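Local coordinates for protein rutinosidase (Aspergillus niger, PDB 6I1A) that acts as a rutinosidase, a secreted glycoside hydrolase of family 5 that cleaves rutinose from its glycosides and is predicted to act on beta-1,3-glucans as well, at residues Asp16-Lys21 and Lys296-Val301; Gly48-Trp53 and Glu150-Trp155; Leu189-Glu194 and Leu220-Ala225; Ser336-Lys341 and Asp356-Glu361. All blocks are in the same frame, centred on the assembly; numbering follows the deposited sequence.

Contact 1. Residues Asp16-Lys21 and Lys296-Val301. With EDO (1,2-ethanediol), chain J.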
# COMPACT_ATOMS: atom_id res chain seq x y z
N ASP A 16 31.01 -8.05 -4.41
CA ASP A 16 30.00 -8.95 -3.87
C ASP A 16 28.92 -8.06 -3.28
O ASP A 16 29.16 -7.42 -2.30
CB ASP A 16 30.59 -9.86 -2.80
CG ASP A 16 29.61 -10.86 -2.27
OD1 ASP A 16 28.42 -10.76 -2.52
OD2 ASP A 16 30.07 -11.80 -1.58
N TRP A 17 27.78 -7.97 -3.96
CA TRP A 17 26.70 -7.08 -3.46
C TRP A 17 26.24 -7.49 -2.07
O TRP A 17 25.46 -6.75 -1.45
CB TRP A 17 25.54 -7.06 -4.46
CG TRP A 17 25.72 -6.00 -5.50
CD1 TRP A 17 26.09 -6.14 -6.81
CD2 TRP A 17 25.48 -4.59 -5.33
NE1 TRP A 17 26.16 -4.94 -7.44
CE2 TRP A 17 25.74 -3.96 -6.56
CE3 TRP A 17 25.08 -3.77 -4.24
CZ2 TRP A 17 25.66 -2.58 -6.75
CZ3 TRP A 17 24.97 -2.40 -4.44
CH2 TRP A 17 25.20 -1.82 -5.70
N ARG A 18 26.55 -8.70 -1.58
CA ARG A 18 26.17 -9.09 -0.21
C ARG A 18 26.98 -8.32 0.83
O ARG A 18 26.51 -8.23 1.98
CB ARG A 18 26.30 -10.61 -0.02
CG ARG A 18 25.24 -11.40 -0.77
CD ARG A 18 25.51 -12.92 -0.74
NE ARG A 18 24.62 -13.66 -1.66
CZ ARG A 18 23.35 -13.81 -1.42
NH1 ARG A 18 22.82 -13.38 -0.28
NH2 ARG A 18 22.58 -14.47 -2.28
N THR A 19 28.16 -7.89 0.49
CA THR A 19 29.03 -7.18 1.47
C THR A 19 29.22 -5.72 1.09
O THR A 19 29.58 -4.91 1.98
CB THR A 19 30.36 -7.93 1.61
OG1 THR A 19 31.09 -7.96 0.40
CG2 THR A 19 30.11 -9.33 2.10
N PHE A 20 29.09 -5.36 -0.18
CA PHE A 20 29.34 -3.98 -0.66
C PHE A 20 28.26 -3.07 -0.11
O PHE A 20 27.06 -3.37 -0.15
CB PHE A 20 29.35 -4.00 -2.18
CG PHE A 20 29.55 -2.65 -2.81
CD1 PHE A 20 30.80 -2.11 -2.95
CD2 PHE A 20 28.45 -1.90 -3.22
CE1 PHE A 20 30.99 -0.84 -3.50
CE2 PHE A 20 28.64 -0.65 -3.78
CZ PHE A 20 29.91 -0.13 -3.93
N LYS A 21 28.66 -1.89 0.32
CA LYS A 21 27.77 -0.79 0.75
C LYS A 21 28.19 0.47 0.01
O LYS A 21 29.37 0.71 -0.20
CB LYS A 21 27.84 -0.56 2.23
CG LYS A 21 27.32 -1.76 3.04
CD LYS A 21 26.00 -1.54 3.69
CE LYS A 21 25.83 -2.36 4.95
NZ LYS A 21 24.47 -2.90 5.07
N LYS A 296 17.61 -13.40 1.31
CA LYS A 296 18.12 -14.43 0.38
C LYS A 296 19.10 -13.76 -0.59
O LYS A 296 20.14 -14.31 -0.91
CB LYS A 296 17.00 -15.09 -0.41
CG LYS A 296 17.49 -16.20 -1.31
CD LYS A 296 16.39 -16.95 -1.96
CE LYS A 296 16.91 -18.08 -2.83
NZ LYS A 296 15.79 -18.79 -3.54
N PHE A 297 18.69 -12.60 -1.16
CA PHE A 297 19.54 -11.75 -2.00
C PHE A 297 19.70 -10.34 -1.42
O PHE A 297 18.84 -9.84 -0.70
CB PHE A 297 18.91 -11.63 -3.40
CG PHE A 297 18.85 -12.96 -4.14
CD1 PHE A 297 20.00 -13.46 -4.69
CD2 PHE A 297 17.66 -13.65 -4.24
CE1 PHE A 297 19.98 -14.70 -5.31
CE2 PHE A 297 17.63 -14.89 -4.89
CZ PHE A 297 18.79 -15.39 -5.41
N PRO A 298 20.81 -9.69 -1.81
CA PRO A 298 21.03 -8.31 -1.38
C PRO A 298 20.07 -7.38 -2.14
O PRO A 298 19.60 -7.69 -3.25
CB PRO A 298 22.46 -8.02 -1.70
CG PRO A 298 22.80 -9.00 -2.83
CD PRO A 298 21.95 -10.20 -2.54
N VAL A 299 19.80 -6.21 -1.54
CA VAL A 299 18.91 -5.17 -2.06
C VAL A 299 19.68 -3.85 -2.09
O VAL A 299 20.39 -3.53 -1.16
CB VAL A 299 17.64 -5.05 -1.21
CG1 VAL A 299 16.75 -3.85 -1.59
CG2 VAL A 299 16.85 -6.35 -1.28
N PHE A 300 19.48 -3.10 -3.14
CA PHE A 300 19.98 -1.72 -3.27
C PHE A 300 18.79 -0.82 -3.63
O PHE A 300 18.02 -1.18 -4.50
CB PHE A 300 21.04 -1.66 -4.36
CG PHE A 300 21.74 -0.35 -4.57
CD1 PHE A 300 22.67 0.09 -3.63
CD2 PHE A 300 21.49 0.46 -5.66
CE1 PHE A 300 23.34 1.31 -3.80
CE2 PHE A 300 22.14 1.67 -5.84
CZ PHE A 300 23.10 2.06 -4.92
N VAL A 301 18.65 0.34 -2.98
CA VAL A 301 17.52 1.24 -3.22
C VAL A 301 17.95 2.14 -4.36
O VAL A 301 18.52 3.24 -4.14
CB VAL A 301 17.09 1.99 -1.95
CG1 VAL A 301 15.96 2.94 -2.26
CG2 VAL A 301 16.67 0.99 -0.90
C1 EDO J . 25.34 -11.13 -5.10
O1 EDO J . 24.19 -11.83 -4.89
C2 EDO J . 26.57 -12.02 -5.04
O2 EDO J . 26.81 -12.61 -3.75
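The six-membered ring of Trp17 turns its edge to one face of the Phe300 ring, in an offset edge-to-face pair with planes 60° apart. CZ3 and CH2 do the touching, and Trp17 CZ3 comes to 3.5 Å from Phe300 CD1. Phe20 CD2 lies over one face of the Trp17 ring. Arg18 reaches Lys296 with its chain extended from CG to NE (chi3 -170°). Its guanidinium has Pro298 CD over the centre of one face. At its edge it grips a single carbonyl oxygen end-on. Arg18 NH1 is 2.9 Å and Arg18 NH2 2.8 Å from Lys296 O. NH2 lies in the carbonyl plane and NH1 above it. Arg18 NH2 also bonds Ala257 O. The Pro298 ring presses on the Trp17 backbone, with Pro298 CB 3.3 Å from Trp17 O. Asp16 OD1 accepts from Arg18 N at 2.9 Å, which makes an Asx turn. It also accepts from O2 of an ethanediol, which sits near the guanidinium edge. The Trp17 side chain further touches Met240 and Val262, and its NE1 bonds Thr188 OG1. A loop residue wedged among the starts of several strands in this way is in keeping with closure of the N-terminal end of a TIM barrel.

Contact 2. Residues Gly48-Trp53 and Glu150-Trp155. With EDO (1,2-ethanediol), chain V; EDO (1,2-ethanediol), chain I.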
# COMPACT_ATOMS: atom_id res chain seq x y z
N GLY A 48 5.38 20.26 -26.68
CA GLY A 48 4.24 19.79 -25.89
C GLY A 48 4.18 18.27 -25.71
O GLY A 48 3.20 17.80 -25.15
N ALA A 49 5.10 17.52 -26.33
CA ALA A 49 5.12 16.05 -26.20
C ALA A 49 5.20 15.65 -24.72
O ALA A 49 5.84 16.34 -23.91
CB ALA A 49 6.33 15.52 -26.95
N SER A 50 4.64 14.50 -24.42
CA SER A 50 4.69 13.91 -23.07
C SER A 50 5.98 13.15 -22.84
O SER A 50 6.33 12.93 -21.68
CB SER A 50 3.54 13.04 -22.79
OG SER A 50 3.53 11.91 -23.66
N ASP A 51 6.70 12.78 -23.91
CA ASP A 51 7.78 11.76 -23.85
C ASP A 51 8.95 12.15 -24.73
O ASP A 51 8.83 13.03 -25.60
CB ASP A 51 7.21 10.39 -24.20
CG ASP A 51 6.47 10.28 -25.53
OD1 ASP A 51 6.43 11.33 -26.31
OD2 ASP A 51 5.91 9.18 -25.81
N GLU A 52 10.10 11.54 -24.48
CA GLU A 52 11.31 11.73 -25.27
C GLU A 52 10.99 11.36 -26.72
O GLU A 52 11.47 12.07 -27.65
CB GLU A 52 12.47 10.90 -24.71
CG GLU A 52 13.74 11.02 -25.53
CD GLU A 52 14.95 10.29 -25.02
OE1 GLU A 52 14.96 9.85 -23.86
OE2 GLU A 52 15.92 10.21 -25.84
N TRP A 53 10.29 10.27 -26.92
CA TRP A 53 9.86 9.79 -28.27
C TRP A 53 9.24 10.94 -29.06
O TRP A 53 9.70 11.28 -30.17
CB TRP A 53 8.89 8.63 -28.09
CG TRP A 53 8.42 8.00 -29.37
CD1 TRP A 53 7.50 8.49 -30.24
CD2 TRP A 53 8.73 6.66 -29.84
NE1 TRP A 53 7.25 7.58 -31.25
CE2 TRP A 53 7.98 6.46 -31.02
CE3 TRP A 53 9.58 5.65 -29.40
CZ2 TRP A 53 8.08 5.27 -31.77
CZ3 TRP A 53 9.64 4.46 -30.10
CH2 TRP A 53 8.90 4.29 -31.26
N GLU A 150 9.93 3.49 -22.99
CA GLU A 150 10.19 3.68 -24.45
C GLU A 150 9.41 4.93 -24.88
O GLU A 150 9.96 5.79 -25.57
CB GLU A 150 9.70 2.52 -25.34
CG GLU A 150 9.85 2.87 -26.83
CD GLU A 150 9.49 1.70 -27.73
OE1 GLU A 150 8.32 1.32 -27.88
OE2 GLU A 150 10.47 1.12 -28.29
N ALA A 151 8.12 4.98 -24.58
CA ALA A 151 7.20 6.06 -25.00
C ALA A 151 5.87 5.92 -24.28
O ALA A 151 5.44 4.80 -23.92
CB ALA A 151 6.97 6.02 -26.49
N THR A 152 5.20 7.07 -24.16
CA THR A 152 3.84 7.08 -23.60
C THR A 152 2.94 6.15 -24.36
O THR A 152 2.90 6.22 -25.63
CB THR A 152 3.27 8.50 -23.57
OG1 THR A 152 4.18 9.33 -22.88
CG2 THR A 152 1.91 8.53 -22.90
N GLY A 153 2.21 5.26 -23.71
CA GLY A 153 1.25 4.37 -24.34
C GLY A 153 1.87 3.12 -24.95
O GLY A 153 1.09 2.32 -25.50
N HIS A 154 3.17 2.84 -24.77
CA HIS A 154 3.83 1.65 -25.35
C HIS A 154 4.01 0.56 -24.30
O HIS A 154 4.82 0.74 -23.38
CB HIS A 154 5.17 1.97 -25.98
CG HIS A 154 5.14 2.85 -27.18
ND1 HIS A 154 6.22 2.85 -28.08
CD2 HIS A 154 4.26 3.75 -27.64
CE1 HIS A 154 5.97 3.77 -29.00
NE2 HIS A 154 4.78 4.33 -28.81
N TRP A 155 3.30 -0.54 -24.47
CA TRP A 155 3.44 -1.78 -23.67
C TRP A 155 3.72 -2.99 -24.55
O TRP A 155 3.56 -4.10 -24.13
CB TRP A 155 2.19 -2.02 -22.82
CG TRP A 155 1.92 -1.15 -21.64
CD1 TRP A 155 2.35 -1.40 -20.37
CD2 TRP A 155 1.07 0.00 -21.58
NE1 TRP A 155 1.81 -0.48 -19.53
CE2 TRP A 155 1.02 0.39 -20.23
CE3 TRP A 155 0.33 0.73 -22.53
CZ2 TRP A 155 0.28 1.48 -19.76
CZ3 TRP A 155 -0.43 1.78 -22.06
CH2 TRP A 155 -0.45 2.16 -20.71
C1 EDO V . 11.13 -0.17 -31.16
O1 EDO V . 11.27 -1.27 -32.10
C2 EDO V . 9.88 0.70 -31.26
O2 EDO V . 8.65 0.20 -30.61
C1 EDO I . 4.79 10.14 -19.42
O1 EDO I . 4.89 8.99 -20.21
C2 EDO I . 3.43 10.31 -18.98
O2 EDO I . 2.53 10.66 -20.04
O HOH W 1 3.90 8.26 -27.37
O HOH W 2 10.13 8.31 -24.69
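A helix N-cap and a type II beta turn meet here, in the loops above the C-terminal ends of the TIM-barrel strands, where Asp51 reaches across to Thr152. Asp51 is the N-cap of helix 52-59, and its OD1 accepts from Gly54 N. The turn runs from Ala151 to His154, with Gly153 at positive phi. Asp51 CG sits between its own backbone N and carbonyl carbon (chi1 54°), and its other oxygen faces the turn. Asp51 OD2 accepts from Thr152 N at 2.8 Å through its anti lone pair. Water 1 donates to the same OD2 and to Thr152 O. One carboxylate therefore ties the helix start to the turn. Beside it Ser50 OG and Thr152 OG1 share a hydrogen bond of 2.8 Å. Thr152 OG1 also bonds O1 of an ethanediol. Water 2 accepts from Trp53 N and donates to Glu150 O, a second bridge between the backbones.

The Trp53 ring carries the apolar part. Ala151 CB lies over one face toward the rim, 3.8 Å from Trp53 CG, and over the centre of the His154 ring. The same Trp53 face takes the edge of the His154 ring, with planes at 73°. Glu150 runs alongside Trp53 and points the same way; its CD is 3.6 Å from Trp53 CZ3. Tyr97 OH and Gly141 N both bond Glu150 OE2. The other oxygen fixes the rotation of the imidazole: His154 ND1 donates to Glu150 OE1 at 2.6 Å, almost straight at 177°.

Contact 3. Residues Leu189-Glu194 and Leu220-Ala225. With EDO (1,2-ethanediol), chain K.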
# COMPACT_ATOMS: atom_id res chain seq x y z
N LEU A 189 25.20 -4.64 -14.24
CA LEU A 189 24.29 -4.55 -15.39
C LEU A 189 22.84 -4.65 -14.91
O LEU A 189 22.45 -5.65 -14.26
CB LEU A 189 24.61 -5.73 -16.34
CG LEU A 189 24.01 -5.66 -17.72
CD1 LEU A 189 24.80 -6.58 -18.71
CD2 LEU A 189 22.61 -6.12 -17.70
N GLU A 190 22.04 -3.63 -15.21
CA GLU A 190 20.62 -3.58 -14.86
C GLU A 190 19.77 -3.59 -16.12
O GLU A 190 19.69 -2.58 -16.85
CB GLU A 190 20.29 -2.31 -14.06
CG GLU A 190 18.87 -2.31 -13.55
CD GLU A 190 18.58 -1.27 -12.50
OE1 GLU A 190 19.21 -0.19 -12.50
OE2 GLU A 190 17.76 -1.59 -11.60
N PRO A 191 19.17 -4.75 -16.48
CA PRO A 191 18.61 -4.91 -17.82
C PRO A 191 17.15 -4.51 -18.03
O PRO A 191 16.63 -4.61 -19.15
CB PRO A 191 18.76 -6.45 -17.99
CG PRO A 191 18.52 -7.00 -16.64
CD PRO A 191 19.29 -6.02 -15.76
N ILE A 192 16.49 -4.04 -16.97
CA ILE A 192 15.12 -3.53 -17.12
C ILE A 192 14.87 -2.54 -15.99
O ILE A 192 15.52 -2.63 -14.93
CB ILE A 192 14.07 -4.68 -17.14
CG1 ILE A 192 12.74 -4.25 -17.78
CG2 ILE A 192 13.87 -5.29 -15.77
CD1 ILE A 192 11.90 -5.47 -18.23
N ASN A 193 13.89 -1.65 -16.22
CA ASN A 193 13.50 -0.64 -15.21
C ASN A 193 11.99 -0.53 -15.17
O ASN A 193 11.36 -0.24 -16.21
CB ASN A 193 14.11 0.70 -15.56
CG ASN A 193 13.75 1.74 -14.52
OD1 ASN A 193 14.34 1.75 -13.45
ND2 ASN A 193 12.78 2.61 -14.85
N GLU A 194 11.37 -0.78 -14.02
CA GLU A 194 9.94 -0.55 -13.75
C GLU A 194 9.04 -1.12 -14.85
O GLU A 194 8.14 -0.44 -15.34
CB GLU A 194 9.67 0.93 -13.47
CG GLU A 194 10.38 1.45 -12.26
CD GLU A 194 10.09 2.92 -11.97
OE1 GLU A 194 9.23 3.55 -12.62
OE2 GLU A 194 10.66 3.41 -10.91
N LEU A 220 10.22 -12.53 -15.86
CA LEU A 220 11.10 -13.60 -15.36
C LEU A 220 11.82 -14.33 -16.50
O LEU A 220 13.00 -14.60 -16.39
CB LEU A 220 10.31 -14.56 -14.48
CG LEU A 220 11.11 -15.71 -13.89
CD1 LEU A 220 12.23 -15.19 -13.03
CD2 LEU A 220 10.20 -16.61 -13.09
N LYS A 221 11.11 -14.60 -17.58
CA LYS A 221 11.73 -15.22 -18.77
C LYS A 221 12.91 -14.35 -19.22
O LYS A 221 13.98 -14.85 -19.55
CB LYS A 221 10.67 -15.38 -19.87
CG LYS A 221 11.17 -15.88 -21.20
CD LYS A 221 10.10 -15.76 -22.29
CE LYS A 221 10.64 -15.95 -23.70
NZ LYS A 221 11.09 -17.35 -23.84
N TYR A 222 12.68 -13.04 -19.28
CA TYR A 222 13.73 -12.11 -19.76
C TYR A 222 14.89 -12.08 -18.78
O TYR A 222 16.05 -12.17 -19.19
CB TYR A 222 13.12 -10.72 -19.93
CG TYR A 222 14.11 -9.65 -20.25
CD1 TYR A 222 14.83 -9.66 -21.42
CD2 TYR A 222 14.37 -8.62 -19.33
CE1 TYR A 222 15.72 -8.63 -21.71
CE2 TYR A 222 15.29 -7.61 -19.61
CZ TYR A 222 15.96 -7.60 -20.81
OH TYR A 222 16.83 -6.61 -21.14
N ILE A 223 14.62 -11.91 -17.48
CA ILE A 223 15.74 -11.82 -16.52
C ILE A 223 16.55 -13.14 -16.50
O ILE A 223 17.78 -13.11 -16.41
CB ILE A 223 15.26 -11.44 -15.12
CG1 ILE A 223 14.54 -10.07 -15.13
CG2 ILE A 223 16.46 -11.45 -14.17
CD1 ILE A 223 15.44 -8.91 -15.53
N ARG A 224 15.87 -14.25 -16.57
CA ARG A 224 16.59 -15.55 -16.65
C ARG A 224 17.46 -15.58 -17.90
O ARG A 224 18.60 -16.07 -17.81
CB ARG A 224 15.57 -16.70 -16.65
CG ARG A 224 15.03 -17.00 -15.28
CD ARG A 224 14.02 -18.13 -15.32
NE ARG A 224 13.79 -18.60 -13.96
CZ ARG A 224 12.71 -19.22 -13.53
NH1 ARG A 224 12.63 -19.57 -12.24
NH2 ARG A 224 11.70 -19.52 -14.36
N ALA A 225 16.98 -15.11 -19.04
CA ALA A 225 17.81 -15.07 -20.24
C ALA A 225 19.02 -14.14 -20.08
O ALA A 225 20.14 -14.44 -20.58
CB ALA A 225 17.00 -14.69 -21.43
C1 EDO K . 8.28 6.61 -11.39
O1 EDO K . 9.10 6.11 -12.41
C2 EDO K . 8.94 6.44 -10.07
O2 EDO K . 8.97 5.07 -9.60
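Tyr222 has CG anti to its backbone N (chi1 173°), and its ring extends from the helix toward segment 189-194. Ile223 has CG1 anti to its carbonyl carbon (chi1 -59°), on the backbone N side. The phenol of Tyr222 donates to a backbone carbonyl, with Tyr222 OH 2.8 Å from Pro191 O. The hydroxyl is tilted 29° from the carbonyl plane. The oxygen lies at the edge of the Tyr222 ring, near its plane.

Here the chain running on from strand 187-190 packs on helix 213-233, within one beta-alpha unit of the TIM barrel, with the helix outside. Around the bond the contact is apolar. Ile192 CB is 4.0 Å from Tyr222 CE2. The tip of Ile223 touches two residues: its CD1 is 3.8 Å from Pro191 CG and 4.0 Å from Ile192 CG2. The side chains of Pro191 and Ile223 meet at about a right angle. Ile171 of helix 161-179 packs on both Pro191 and Tyr222.

By its place after the fourth strand, in an Asn-Glu pair, Glu194 probably corresponds to the acid/base of family 5 enzymes. Both its carboxylate oxygens accept from one ethanediol, O1 of which is 2.6 Å from Glu194 OE1; OE2 also bonds His266 ND1.

Contact 4. Residues Ser336-Lys341 and Asp356-Glu361. With EDO (1,2-ethanediol), chain L.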
# COMPACT_ATOMS: atom_id res chain seq x y z
N SER A 336 20.74 5.00 -4.21
CA SER A 336 21.14 6.04 -5.17
C SER A 336 19.98 7.00 -5.39
O SER A 336 18.88 6.61 -5.78
CB SER A 336 21.70 5.53 -6.52
OG SER A 336 20.93 4.52 -7.10
N TYR A 337 20.21 8.28 -5.10
CA TYR A 337 19.17 9.32 -5.12
C TYR A 337 18.82 9.68 -6.54
O TYR A 337 19.68 9.71 -7.43
CB TYR A 337 19.72 10.56 -4.39
CG TYR A 337 18.65 11.50 -3.92
CD1 TYR A 337 18.05 11.31 -2.70
CD2 TYR A 337 18.20 12.55 -4.70
CE1 TYR A 337 17.06 12.15 -2.25
CE2 TYR A 337 17.15 13.37 -4.28
CZ TYR A 337 16.57 13.14 -3.06
OH TYR A 337 15.54 13.95 -2.62
N TRP A 338 17.55 10.00 -6.75
CA TRP A 338 17.06 10.56 -8.03
C TRP A 338 16.93 12.06 -7.79
O TRP A 338 15.95 12.44 -7.14
CB TRP A 338 15.74 9.96 -8.49
CG TRP A 338 15.40 10.36 -9.90
CD1 TRP A 338 14.77 11.48 -10.36
CD2 TRP A 338 15.81 9.62 -11.07
NE1 TRP A 338 14.72 11.45 -11.73
CE2 TRP A 338 15.36 10.33 -12.18
CE3 TRP A 338 16.45 8.38 -11.27
CZ2 TRP A 338 15.52 9.88 -13.50
CZ3 TRP A 338 16.64 7.95 -12.56
CH2 TRP A 338 16.18 8.67 -13.65
N THR A 339 17.80 12.92 -8.32
CA THR A 339 18.88 12.67 -9.29
C THR A 339 19.98 13.69 -9.08
O THR A 339 19.82 14.66 -8.27
CB THR A 339 18.27 12.68 -10.68
OG1 THR A 339 19.27 12.37 -11.66
CG2 THR A 339 17.62 14.00 -11.07
N ALA A 340 21.11 13.55 -9.76
CA ALA A 340 22.26 14.43 -9.54
C ALA A 340 21.91 15.89 -9.84
O ALA A 340 22.28 16.77 -8.99
CB ALA A 340 23.39 13.99 -10.45
N LYS A 341 21.28 16.16 -10.96
CA LYS A 341 21.07 17.53 -11.46
C LYS A 341 19.63 17.64 -11.90
O LYS A 341 19.20 16.93 -12.78
CB LYS A 341 22.05 17.75 -12.61
CG LYS A 341 22.62 19.13 -12.74
CD LYS A 341 23.96 19.00 -13.42
CE LYS A 341 24.63 20.31 -13.54
NZ LYS A 341 25.52 20.29 -14.71
N ASP A 356 13.89 21.99 -5.53
CA ASP A 356 14.35 22.09 -4.13
C ASP A 356 14.50 20.72 -3.46
O ASP A 356 15.23 20.64 -2.48
CB ASP A 356 13.35 22.96 -3.34
CG ASP A 356 13.27 24.40 -3.84
OD1 ASP A 356 14.32 24.95 -4.14
OD2 ASP A 356 12.15 24.88 -3.97
N TYR A 357 13.83 19.67 -3.97
CA TYR A 357 13.75 18.36 -3.30
C TYR A 357 14.41 17.26 -4.15
O TYR A 357 14.66 16.22 -3.56
CB TYR A 357 12.29 17.96 -3.02
CG TYR A 357 11.59 18.98 -2.12
CD1 TYR A 357 10.93 20.06 -2.67
CD2 TYR A 357 11.63 18.85 -0.74
CE1 TYR A 357 10.27 20.98 -1.85
CE2 TYR A 357 11.00 19.77 0.10
CZ TYR A 357 10.34 20.81 -0.48
OH TYR A 357 9.70 21.70 0.37
N TRP A 358 14.66 17.48 -5.43
CA TRP A 358 15.13 16.41 -6.37
C TRP A 358 16.55 16.63 -6.88
O TRP A 358 16.99 15.79 -7.69
CB TRP A 358 14.14 16.28 -7.51
CG TRP A 358 12.79 15.77 -7.16
CD1 TRP A 358 11.78 16.49 -6.63
CD2 TRP A 358 12.30 14.44 -7.35
NE1 TRP A 358 10.67 15.69 -6.49
CE2 TRP A 358 10.98 14.40 -6.91
CE3 TRP A 358 12.90 13.25 -7.82
CZ2 TRP A 358 10.20 13.24 -6.96
CZ3 TRP A 358 12.13 12.12 -7.87
CH2 TRP A 358 10.80 12.08 -7.47
N CYS A 359 17.27 17.68 -6.47
CA CYS A 359 18.62 17.99 -6.98
C CYS A 359 19.66 17.63 -5.97
O CYS A 359 19.85 18.36 -4.95
CB CYS A 359 18.72 19.44 -7.39
SG CYS A 359 20.31 19.76 -8.18
N TYR A 360 20.35 16.53 -6.13
CA TYR A 360 21.33 16.10 -5.13
C TYR A 360 22.50 17.08 -5.03
O TYR A 360 23.06 17.26 -3.97
CB TYR A 360 21.84 14.70 -5.44
CG TYR A 360 22.38 13.98 -4.25
CD1 TYR A 360 21.55 13.33 -3.36
CD2 TYR A 360 23.73 14.00 -3.94
CE1 TYR A 360 22.04 12.63 -2.28
CE2 TYR A 360 24.25 13.30 -2.86
CZ TYR A 360 23.40 12.59 -2.01
OH TYR A 360 23.86 11.87 -0.94
N GLU A 361 22.94 17.68 -6.15
CA GLU A 361 24.10 18.61 -6.12
C GLU A 361 23.72 19.81 -5.22
O GLU A 361 24.63 20.29 -4.52
CB GLU A 361 24.47 19.08 -7.51
CG GLU A 361 25.18 17.99 -8.30
CD GLU A 361 25.78 18.47 -9.61
OE1 GLU A 361 25.40 19.55 -10.04
OE2 GLU A 361 26.43 17.68 -10.25
C1 EDO L . 26.71 10.68 0.21
O1 EDO L . 26.34 11.84 -0.42
C2 EDO L . 26.67 10.74 1.67
O2 EDO L . 26.90 9.41 2.19
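Tyr337 OH donates to Tyr357 O at 2.6 Å, with a C=O...donor angle of 170°. This joins the end of the last TIM-barrel strand, 334-337, to the chain before helix 360-365. Tyr337 OH also bonds Ile306 N, so the hydroxyl links two parts of the chain to the segment 336-341. Three backbone bonds follow. Thr339 N donates to Trp358 O at 3.0 Å. Tyr360 N donates to Thr339 O at 2.9 Å, and Glu361 N to Ala340 O at 3.1 Å. The last two carbonyls thus accept from the first residues of helix 360-365, which Cys359 precedes as N-cap. The peptide between Trp338 and Thr339 is cis, without a proline. A non-proline cis peptide after a tryptophan at this place is a known feature of family 5 and its relatives.

Thr339 OG1 turns to strand 22-26, where it bonds Asn26 O; it also bonds Gly28 N. Beyond the polar core the rings pack. Tyr337 has CG anti to its backbone N (chi1 -160°), which sets Tyr337 CG 3.5 Å from Tyr360 CD1. The two tyrosine rings meet at a slant. The aliphatic part of Lys341 passes Glu361, with CE 3.7 Å from Glu361 OE1. The ammonium of Lys341 instead bonds Leu74 O. Trp338 reaches into the barrel mouth, against Glu303 and Arg92. Its ring meets Trp358 rim to rim, planes 83° apart, with Trp338 CD1 3.6 Å from Trp358 CE3.

Overall arrangement
All four contacts belong to one TIM barrel. Contact 1 is at its N-terminal end, and contact 2 is among the loops of the other end. Their centres are 33 Å apart, on opposite sides of the chain's centre. Contacts 3 and 4 are buried and lie at the ends of barrel strands 187-190 and 334-337. Contact 1 is mostly buried; contact 2 is partly buried and includes bridging waters. The chemistry follows: aromatic and arginine-to-carbonyl in 1, carboxylate and hydroxyl bonds in 2, chiefly apolar packing in 3, backbone bonding in 4. Contacts 1 and 4 touch through neighbouring strands, with Val301 O 2.8 Å from Ser336 N.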